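PDB 5CUW: SrtE1, which anchors surface proteins to the bacterial cell wall as a class E sortase transpeptidase, recognising Leu-Ala-x-Thr-Gly and Leu-Pro-x-Thr-Gly sorting signals. Local coordinates for residues V51-S59 against G67-K78; P132-V141 against S169-G177. All blocks are in the same frame, centred on the assembly; numbering follows the deposited sequence.

Contact 1. Residues V51-S59 against G67-K78; sequences VVPIAEGIS and GMVGHYAEDGLK
A carboxylate and an imidazole lie side by side on one face of a parallel strand pair: His71 ND1 donates a hydrogen bond to Glu56 OE1 at 2.7 Å. OE1 lies at the ring edge, in the imidazole plane, while ND1 comes to its syn side tilted somewhat out of the carboxylate plane. Both side chains run anti to their backbone N (chi1 -175° for Glu56, 174° for His71), which points them the same way, and a bend at chi2 folds the Glu56 carboxylate back toward the ring. The other oxygen, OE2, rests against Ala73 CB and forms a long salt bridge with Lys78 NZ at 3.8 Å; Thr79 holds His71 NE2. Strands 50-56 and 69-71 are the parallel arms of a beta-alpha-beta unit of the sortase domain, connected through helix 60-64. Their ladder runs from Val69 N to Pro53 O (3.0 Å) to Gly57 N on His71 O (2.9 Å). Ile54 CG1 packs on Val69 CG2 at 3.6 Å, whereas Met68 CE lies against Ala55 CB on the other face. Past the strands, Ile58 CG2 sits over the centre of the Tyr72 ring, 4.1 Å from its centroid; the Tyr72 hydroxyl bonds Thr161. Tyr72 is an inferred substrate-recognition residue.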
loop_
_atom_site.group_PDB
_atom_site.type_symbol
_atom_site.label_atom_id
_atom_site.label_comp_id
_atom_site.label_asym_id
_atom_site.label_seq_id
_atom_site.Cartn_x
_atom_site.Cartn_y
_atom_site.Cartn_z
ATOM N N VAL A 51 -10.701 4.568 -4.170
ATOM C CA VAL A 51 -11.038 3.145 -4.237
ATOM C C VAL A 51 -10.373 2.601 -5.497
ATOM O O VAL A 51 -10.606 3.114 -6.595
ATOM C CB VAL A 51 -12.550 2.882 -4.276
ATOM C CG1 VAL A 51 -12.819 1.366 -4.351
ATOM C CG2 VAL A 51 -13.219 3.470 -3.057
ATOM N N VAL A 52 -9.532 1.582 -5.347
ATOM C CA VAL A 52 -8.683 1.181 -6.458
ATOM C C VAL A 52 -8.275 -0.281 -6.339
ATOM O O VAL A 52 -7.955 -0.761 -5.252
ATOM C CB VAL A 52 -7.437 2.079 -6.548
ATOM C CG1 VAL A 52 -6.570 1.978 -5.265
ATOM C CG2 VAL A 52 -6.625 1.758 -7.797
ATOM N N PRO A 53 -8.305 -1.002 -7.463
ATOM C CA PRO A 53 -8.009 -2.434 -7.380
ATOM C C PRO A 53 -6.525 -2.675 -7.149
ATOM O O PRO A 53 -5.690 -1.880 -7.598
ATOM C CB PRO A 53 -8.457 -2.973 -8.746
ATOM C CG PRO A 53 -9.309 -1.847 -9.368
ATOM C CD PRO A 53 -8.709 -0.594 -8.820
ATOM N N ILE A 54 -6.211 -3.754 -6.442
ATOM C CA ILE A 54 -4.835 -4.219 -6.277
ATOM C C ILE A 54 -4.602 -5.416 -7.183
ATOM O O ILE A 54 -5.418 -6.339 -7.209
ATOM C CB ILE A 54 -4.521 -4.631 -4.812
ATOM C CG1 ILE A 54 -4.926 -3.536 -3.821
ATOM C CG2 ILE A 54 -3.035 -5.008 -4.658
ATOM C CD1 ILE A 54 -4.688 -3.935 -2.365
ATOM N N ALA A 55 -3.515 -5.403 -7.945
ATOM C CA ALA A 55 -3.195 -6.542 -8.794
ATOM C C ALA A 55 -1.840 -7.108 -8.395
ATOM O O ALA A 55 -1.073 -6.458 -7.706
ATOM C CB ALA A 55 -3.203 -6.147 -10.259
ATOM N N GLU A 56 -1.544 -8.326 -8.828
ATOM C CA GLU A 56 -0.276 -8.953 -8.477
ATOM C C GLU A 56 0.832 -8.418 -9.386
ATOM O O GLU A 56 0.688 -8.420 -10.605
ATOM C CB GLU A 56 -0.388 -10.484 -8.592
ATOM C CG GLU A 56 0.854 -11.249 -8.125
ATOM C CD GLU A 56 1.058 -11.205 -6.612
ATOM O OE1 GLU A 56 0.530 -10.284 -5.956
ATOM O OE2 GLU A 56 1.749 -12.097 -6.069
ATOM N N GLY A 57 1.933 -7.954 -8.798
ATOM C CA GLY A 57 3.047 -7.449 -9.583
ATOM C C GLY A 57 2.970 -5.952 -9.807
ATOM O O GLY A 57 1.902 -5.351 -9.681
ATOM N N ILE A 58 4.091 -5.337 -10.156
ATOM C CA ILE A 58 4.097 -3.876 -10.287
ATOM C C ILE A 58 4.425 -3.397 -11.691
ATOM O O ILE A 58 4.894 -2.273 -11.875
ATOM C CB ILE A 58 5.095 -3.232 -9.304
ATOM C CG1 ILE A 58 6.495 -3.796 -9.523
ATOM C CG2 ILE A 58 4.645 -3.451 -7.868
ATOM C CD1 ILE A 58 7.574 -2.933 -8.925
ATOM N N SER A 59 4.169 -4.250 -12.678
ATOM C CA SER A 59 4.347 -3.884 -14.075
ATOM C C SER A 59 3.639 -2.571 -14.405
ATOM O O SER A 59 2.495 -2.360 -14.006
ATOM C CB SER A 59 3.821 -4.987 -14.985
ATOM O OG SER A 59 3.626 -4.501 -16.300
ATOM N N GLY A 67 -4.346 1.871 -14.143
ATOM C CA GLY A 67 -5.044 2.545 -13.065
ATOM C C GLY A 67 -5.158 1.710 -11.807
ATOM O O GLY A 67 -5.981 2.015 -10.947
ATOM N N MET A 68 -4.342 0.660 -11.685
ATOM C CA MET A 68 -4.387 -0.177 -10.484
ATOM C C MET A 68 -3.159 0.026 -9.609
ATOM O O MET A 68 -2.159 0.572 -10.063
ATOM C CB MET A 68 -4.517 -1.651 -10.871
ATOM C CG MET A 68 -5.747 -1.935 -11.710
ATOM S SD MET A 68 -6.026 -3.708 -11.936
ATOM C CE MET A 68 -4.885 -4.080 -13.271
ATOM N N VAL A 69 -3.221 -0.393 -8.344
ATOM C CA VAL A 69 -2.008 -0.398 -7.556
ATOM C C VAL A 69 -1.487 -1.825 -7.537
ATOM O O VAL A 69 -2.260 -2.776 -7.679
ATOM C CB VAL A 69 -2.187 0.128 -6.118
ATOM C CG1 VAL A 69 -2.724 1.549 -6.129
ATOM C CG2 VAL A 69 -3.060 -0.788 -5.281
ATOM N N GLY A 70 -0.171 -1.950 -7.393
ATOM C CA GLY A 70 0.505 -3.222 -7.556
ATOM C C GLY A 70 1.127 -3.742 -6.286
ATOM O O GLY A 70 1.783 -3.001 -5.538
ATOM N N HIS A 71 0.912 -5.030 -6.047
ATOM C CA HIS A 71 1.551 -5.749 -4.952
ATOM C C HIS A 71 2.940 -6.236 -5.370
ATOM O O HIS A 71 3.075 -6.984 -6.337
ATOM C CB HIS A 71 0.668 -6.929 -4.522
ATOM C CG HIS A 71 1.293 -7.820 -3.491
ATOM N ND1 HIS A 71 1.334 -9.193 -3.624
ATOM C CD2 HIS A 71 1.901 -7.537 -2.314
ATOM C CE1 HIS A 71 1.931 -9.717 -2.568
ATOM N NE2 HIS A 71 2.291 -8.735 -1.759
ATOM N N TYR A 72 3.973 -5.819 -4.644
ATOM C CA TYR A 72 5.336 -6.241 -4.986
ATOM C C TYR A 72 5.396 -7.764 -4.926
ATOM O O TYR A 72 5.125 -8.346 -3.877
ATOM C CB TYR A 72 6.368 -5.622 -4.043
ATOM C CG TYR A 72 6.657 -4.151 -4.295
ATOM C CD1 TYR A 72 5.920 -3.160 -3.666
ATOM C CD2 TYR A 72 7.682 -3.763 -5.150
ATOM C CE1 TYR A 72 6.201 -1.815 -3.870
ATOM C CE2 TYR A 72 7.959 -2.422 -5.368
ATOM C CZ TYR A 72 7.212 -1.458 -4.726
ATOM O OH TYR A 72 7.483 -0.131 -4.934
ATOM N N ALA A 73 5.715 -8.402 -6.046
ATOM C CA ALA A 73 5.607 -9.859 -6.115
ATOM C C ALA A 73 6.719 -10.574 -6.875
ATOM O O ALA A 73 6.698 -11.802 -6.957
ATOM C CB ALA A 73 4.261 -10.244 -6.723
ATOM N N GLU A 74 7.688 -9.844 -7.420
ATOM C CA GLU A 74 8.752 -10.505 -8.183
ATOM C C GLU A 74 10.165 -10.018 -7.850
ATOM O O GLU A 74 10.343 -9.013 -7.166
ATOM C CB GLU A 74 8.498 -10.337 -9.682
ATOM N N ASP A 75 11.163 -10.752 -8.336
ATOM C CA ASP A 75 12.566 -10.343 -8.243
ATOM C C ASP A 75 13.088 -10.244 -6.810
ATOM O O ASP A 75 13.962 -9.425 -6.521
ATOM C CB ASP A 75 12.768 -8.997 -8.946
ATOM N N GLY A 76 12.559 -11.073 -5.917
ATOM C CA GLY A 76 12.992 -11.051 -4.530
ATOM C C GLY A 76 12.276 -10.008 -3.692
ATOM O O GLY A 76 12.481 -9.927 -2.476
ATOM N N LEU A 77 11.427 -9.207 -4.334
ATOM C CA LEU A 77 10.700 -8.156 -3.622
ATOM C C LEU A 77 9.321 -8.603 -3.161
ATOM O O LEU A 77 8.519 -7.779 -2.716
ATOM C CB LEU A 77 10.555 -6.906 -4.493
ATOM C CG LEU A 77 11.788 -6.028 -4.676
ATOM C CD1 LEU A 77 11.392 -4.737 -5.390
ATOM C CD2 LEU A 77 12.456 -5.730 -3.336
ATOM N N LYS A 78 9.036 -9.899 -3.253
ATOM C CA LYS A 78 7.705 -10.378 -2.908
ATOM C C LYS A 78 7.423 -10.190 -1.431
ATOM O O LYS A 78 8.180 -10.646 -0.583
ATOM C CB LYS A 78 7.532 -11.851 -3.274
ATOM C CG LYS A 78 6.108 -12.337 -3.047
ATOM C CD LYS A 78 5.766 -13.512 -3.956
ATOM C CE LYS A 78 4.269 -13.773 -3.945
ATOM N NZ LYS A 78 3.902 -14.959 -4.760
#

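Contact 2. Residues P132-V141 against S169-G177; sequences PVTSPSNVSV and SKYRMIVWG
This contact belongs to the active-site region of the sortase beta barrel, where strand 171-184 brings Arg172, the inferred proton donor, against the chain leaving strand 121-134. Arg172 and Thr134 form an antiparallel hydrogen-bonded pair, with Arg172 N to Thr134 O at 2.8 Å and Thr134 N to Arg172 O at 2.9 Å. Beyond it the chain turns at Pro136, whose CB lies over the centre of the guanidinium face, 3.6 Å from Arg172 CZ. A bend at chi2 (-69°) lays the arginine against this proline and returns NH1 to its own segment, where it bonds Ser169 O at 2.7 Å and Tyr171 O at 3.0 Å. Both acceptors lie in the guanidinium plane, although NH1 stands above each carbonyl plane; these two bonds fix the rotation of the group. A leucine in place of Arg172 would probably leave the Ser169 and Tyr171 carbonyls without this donor and strip the Pro136 ring of its flat partner. At the neighbouring residues, Val133 CG1 sits over the Tyr171 ring, offset toward its rim, with Lys170 CG over the opposite face. Farther along, Trp176 NE1 reaches Val141 O at 3.2 Å in a nearly straight bond (176°), along a carbonyl lone pair and in the indole plane, while CZ2 packs on Val141 CB. Strand 171-184 lies between strands 121-134 and 156-164 in the sheet; Arg172 touches Cys163 of the latter, and Trp176 reaches Thr159 on it and Leu131 on the former.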
loop_
_atom_site.group_PDB
_atom_site.type_symbol
_atom_site.label_atom_id
_atom_site.label_comp_id
_atom_site.label_asym_id
_atom_site.label_seq_id
_atom_site.Cartn_x
_atom_site.Cartn_y
_atom_site.Cartn_z
ATOM N N PRO A 132 8.936 10.941 3.540
ATOM C CA PRO A 132 8.498 11.727 2.380
ATOM C C PRO A 132 9.447 11.670 1.179
ATOM O O PRO A 132 8.976 11.820 0.058
ATOM C CB PRO A 132 8.404 13.164 2.934
ATOM C CG PRO A 132 9.318 13.196 4.102
ATOM C CD PRO A 132 9.316 11.791 4.690
ATOM N N VAL A 133 10.746 11.482 1.397
ATOM C CA VAL A 133 11.688 11.426 0.273
ATOM C C VAL A 133 12.770 10.365 0.510
ATOM O O VAL A 133 13.413 10.359 1.559
ATOM C CB VAL A 133 12.375 12.795 0.028
ATOM C CG1 VAL A 133 13.211 12.743 -1.248
ATOM C CG2 VAL A 133 11.336 13.933 -0.068
ATOM N N THR A 134 12.956 9.463 -0.454
ATOM C CA THR A 134 14.035 8.475 -0.384
ATOM C C THR A 134 14.458 8.018 -1.787
ATOM O O THR A 134 13.743 8.221 -2.770
ATOM C CB THR A 134 13.631 7.231 0.450
ATOM O OG1 THR A 134 14.806 6.513 0.859
ATOM C CG2 THR A 134 12.703 6.298 -0.351
ATOM N N SER A 135 15.635 7.409 -1.866
ATOM C CA SER A 135 16.147 6.888 -3.117
ATOM C C SER A 135 15.282 5.738 -3.603
ATOM O O SER A 135 14.834 4.911 -2.804
ATOM C CB SER A 135 17.597 6.424 -2.943
ATOM O OG SER A 135 18.017 5.679 -4.068
ATOM N N PRO A 136 15.035 5.684 -4.921
ATOM C CA PRO A 136 14.288 4.581 -5.538
ATOM C C PRO A 136 14.966 3.217 -5.333
ATOM O O PRO A 136 14.318 2.180 -5.487
ATOM C CB PRO A 136 14.257 4.959 -7.023
ATOM C CG PRO A 136 14.534 6.430 -7.066
ATOM C CD PRO A 136 15.434 6.713 -5.898
ATOM N N SER A 137 16.246 3.219 -4.972
ATOM C CA SER A 137 16.963 1.967 -4.718
ATOM C C SER A 137 16.782 1.466 -3.285
ATOM O O SER A 137 17.279 0.402 -2.929
ATOM C CB SER A 137 18.450 2.144 -5.012
ATOM O OG SER A 137 18.648 2.481 -6.372
ATOM N N ASN A 138 16.064 2.229 -2.464
ATOM C CA ASN A 138 15.903 1.883 -1.057
ATOM C C ASN A 138 14.795 0.862 -0.847
ATOM O O ASN A 138 13.729 1.190 -0.339
ATOM C CB ASN A 138 15.618 3.142 -0.224
ATOM C CG ASN A 138 15.646 2.873 1.272
ATOM O OD1 ASN A 138 16.014 1.781 1.714
ATOM N ND2 ASN A 138 15.262 3.869 2.060
ATOM N N VAL A 139 15.047 -0.388 -1.225
ATOM C CA VAL A 139 14.004 -1.404 -1.147
ATOM C C VAL A 139 13.748 -1.919 0.268
ATOM O O VAL A 139 12.760 -2.622 0.504
ATOM C CB VAL A 139 14.337 -2.621 -2.041
ATOM C CG1 VAL A 139 14.304 -2.226 -3.502
ATOM C CG2 VAL A 139 15.685 -3.208 -1.660
ATOM N N SER A 140 14.619 -1.572 1.211
ATOM C CA SER A 140 14.479 -2.077 2.577
ATOM C C SER A 140 13.210 -1.559 3.259
ATOM O O SER A 140 12.820 -2.059 4.312
ATOM C CB SER A 140 15.709 -1.712 3.407
ATOM O OG SER A 140 16.862 -2.353 2.896
ATOM N N VAL A 141 12.561 -0.568 2.657
ATOM C CA VAL A 141 11.284 -0.077 3.186
ATOM C C VAL A 141 10.169 -1.114 2.964
ATOM O O VAL A 141 9.056 -0.955 3.472
ATOM C CB VAL A 141 10.861 1.274 2.545
ATOM C CG1 VAL A 141 11.922 2.341 2.792
ATOM C CG2 VAL A 141 10.588 1.111 1.045
ATOM N N SER A 169 10.024 11.115 -11.371
ATOM C CA SER A 169 10.268 9.804 -10.775
ATOM C C SER A 169 11.621 9.811 -10.076
ATOM O O SER A 169 12.262 8.773 -9.922
ATOM C CB SER A 169 10.212 8.695 -11.834
ATOM O OG SER A 169 11.146 8.923 -12.876
ATOM N N LYS A 170 12.027 11.002 -9.646
ATOM C CA LYS A 170 13.354 11.243 -9.094
ATOM C C LYS A 170 13.547 10.514 -7.772
ATOM O O LYS A 170 14.522 9.785 -7.585
ATOM C CB LYS A 170 13.574 12.747 -8.922
ATOM C CG LYS A 170 14.999 13.151 -8.623
ATOM C CD LYS A 170 15.336 14.478 -9.292
ATOM C CE LYS A 170 14.458 15.615 -8.786
ATOM N NZ LYS A 170 14.839 16.056 -7.415
ATOM N N TYR A 171 12.607 10.704 -6.856
ATOM C CA TYR A 171 12.666 10.041 -5.566
ATOM C C TYR A 171 11.408 9.229 -5.336
ATOM O O TYR A 171 10.512 9.198 -6.179
ATOM C CB TYR A 171 12.833 11.057 -4.429
ATOM C CG TYR A 171 14.104 11.872 -4.471
ATOM C CD1 TYR A 171 15.335 11.304 -4.171
ATOM C CD2 TYR A 171 14.064 13.225 -4.772
ATOM C CE1 TYR A 171 16.492 12.061 -4.195
ATOM C CE2 TYR A 171 15.207 13.983 -4.797
ATOM C CZ TYR A 171 16.417 13.403 -4.513
ATOM O OH TYR A 171 17.548 14.180 -4.543
ATOM N N ARG A 172 11.336 8.591 -4.174
ATOM C CA ARG A 172 10.129 7.885 -3.781
ATOM C C ARG A 172 9.603 8.397 -2.444
ATOM O O ARG A 172 10.373 8.851 -1.606
ATOM C CB ARG A 172 10.388 6.389 -3.684
ATOM C CG ARG A 172 10.922 5.768 -4.951
ATOM C CD ARG A 172 9.866 5.744 -6.044
ATOM N NE ARG A 172 10.377 5.087 -7.243
ATOM C CZ ARG A 172 10.926 5.728 -8.266
ATOM N NH1 ARG A 172 11.025 7.052 -8.251
ATOM N NH2 ARG A 172 11.368 5.046 -9.309
ATOM N N MET A 173 8.285 8.314 -2.267
ATOM C CA MET A 173 7.627 8.665 -1.011
ATOM C C MET A 173 6.985 7.413 -0.437
ATOM O O MET A 173 6.292 6.688 -1.156
ATOM C CB MET A 173 6.571 9.760 -1.243
ATOM C CG MET A 173 5.532 9.871 -0.137
ATOM S SD MET A 173 4.485 11.339 -0.338
ATOM C CE MET A 173 3.730 11.021 -1.931
ATOM N N ILE A 174 7.205 7.158 0.844
ATOM C CA ILE A 174 6.728 5.935 1.489
ATOM C C ILE A 174 5.792 6.245 2.665
ATOM O O ILE A 174 6.118 7.058 3.526
ATOM C CB ILE A 174 7.911 5.092 2.012
ATOM C CG1 ILE A 174 9.069 5.094 1.008
ATOM C CG2 ILE A 174 7.464 3.683 2.378
ATOM C CD1 ILE A 174 8.744 4.482 -0.324
ATOM N N VAL A 175 4.640 5.592 2.703
ATOM C CA VAL A 175 3.731 5.709 3.840
ATOM C C VAL A 175 3.487 4.312 4.437
ATOM O O VAL A 175 3.212 3.379 3.692
ATOM C CB VAL A 175 2.404 6.356 3.409
ATOM C CG1 VAL A 175 1.379 6.301 4.521
ATOM C CG2 VAL A 175 2.649 7.781 2.946
ATOM N N TRP A 176 3.624 4.170 5.760
ATOM C CA TRP A 176 3.400 2.890 6.459
ATOM C C TRP A 176 2.190 2.926 7.397
ATOM O O TRP A 176 1.908 3.950 8.035
ATOM C CB TRP A 176 4.621 2.488 7.306
ATOM C CG TRP A 176 5.911 2.220 6.563
ATOM C CD1 TRP A 176 6.248 1.066 5.883
ATOM C CD2 TRP A 176 7.063 3.077 6.487
ATOM N NE1 TRP A 176 7.516 1.181 5.367
ATOM C CE2 TRP A 176 8.040 2.397 5.721
ATOM C CE3 TRP A 176 7.360 4.353 6.977
ATOM C CZ2 TRP A 176 9.287 2.952 5.439
ATOM C CZ3 TRP A 176 8.599 4.904 6.694
ATOM C CH2 TRP A 176 9.548 4.203 5.932
ATOM N N GLY A 177 1.508 1.789 7.509
ATOM C CA GLY A 177 0.404 1.624 8.436
ATOM C C GLY A 177 0.504 0.317 9.210
ATOM O O GLY A 177 1.319 -0.548 8.874
#

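In the fold
Contacts 1 and 2 lie on one mixed sheet, their centres about 16 Å apart, and each mixes buried with more open residues. Contact 1 joins parallel neighbours 50-56 and 69-71 through a longer bond ladder, with a carboxylate-imidazole pair at its end; contact 2 has a single antiparallel bridge, then a loop returning over strand 171-184 by way of a proline carbon lying over the guanidinium face and an indole N-H to backbone carbonyl hydrogen bond. Contact 1 has only one exposed residue among those that touch, contact 2 five. Both approach the probable active site: Tyr72, inferred to recognise substrate, and Arg172 have side chains about 6 Å apart. The contacts also touch directly, Leu77 CD2 packing 3.9 Å from Val139 CB.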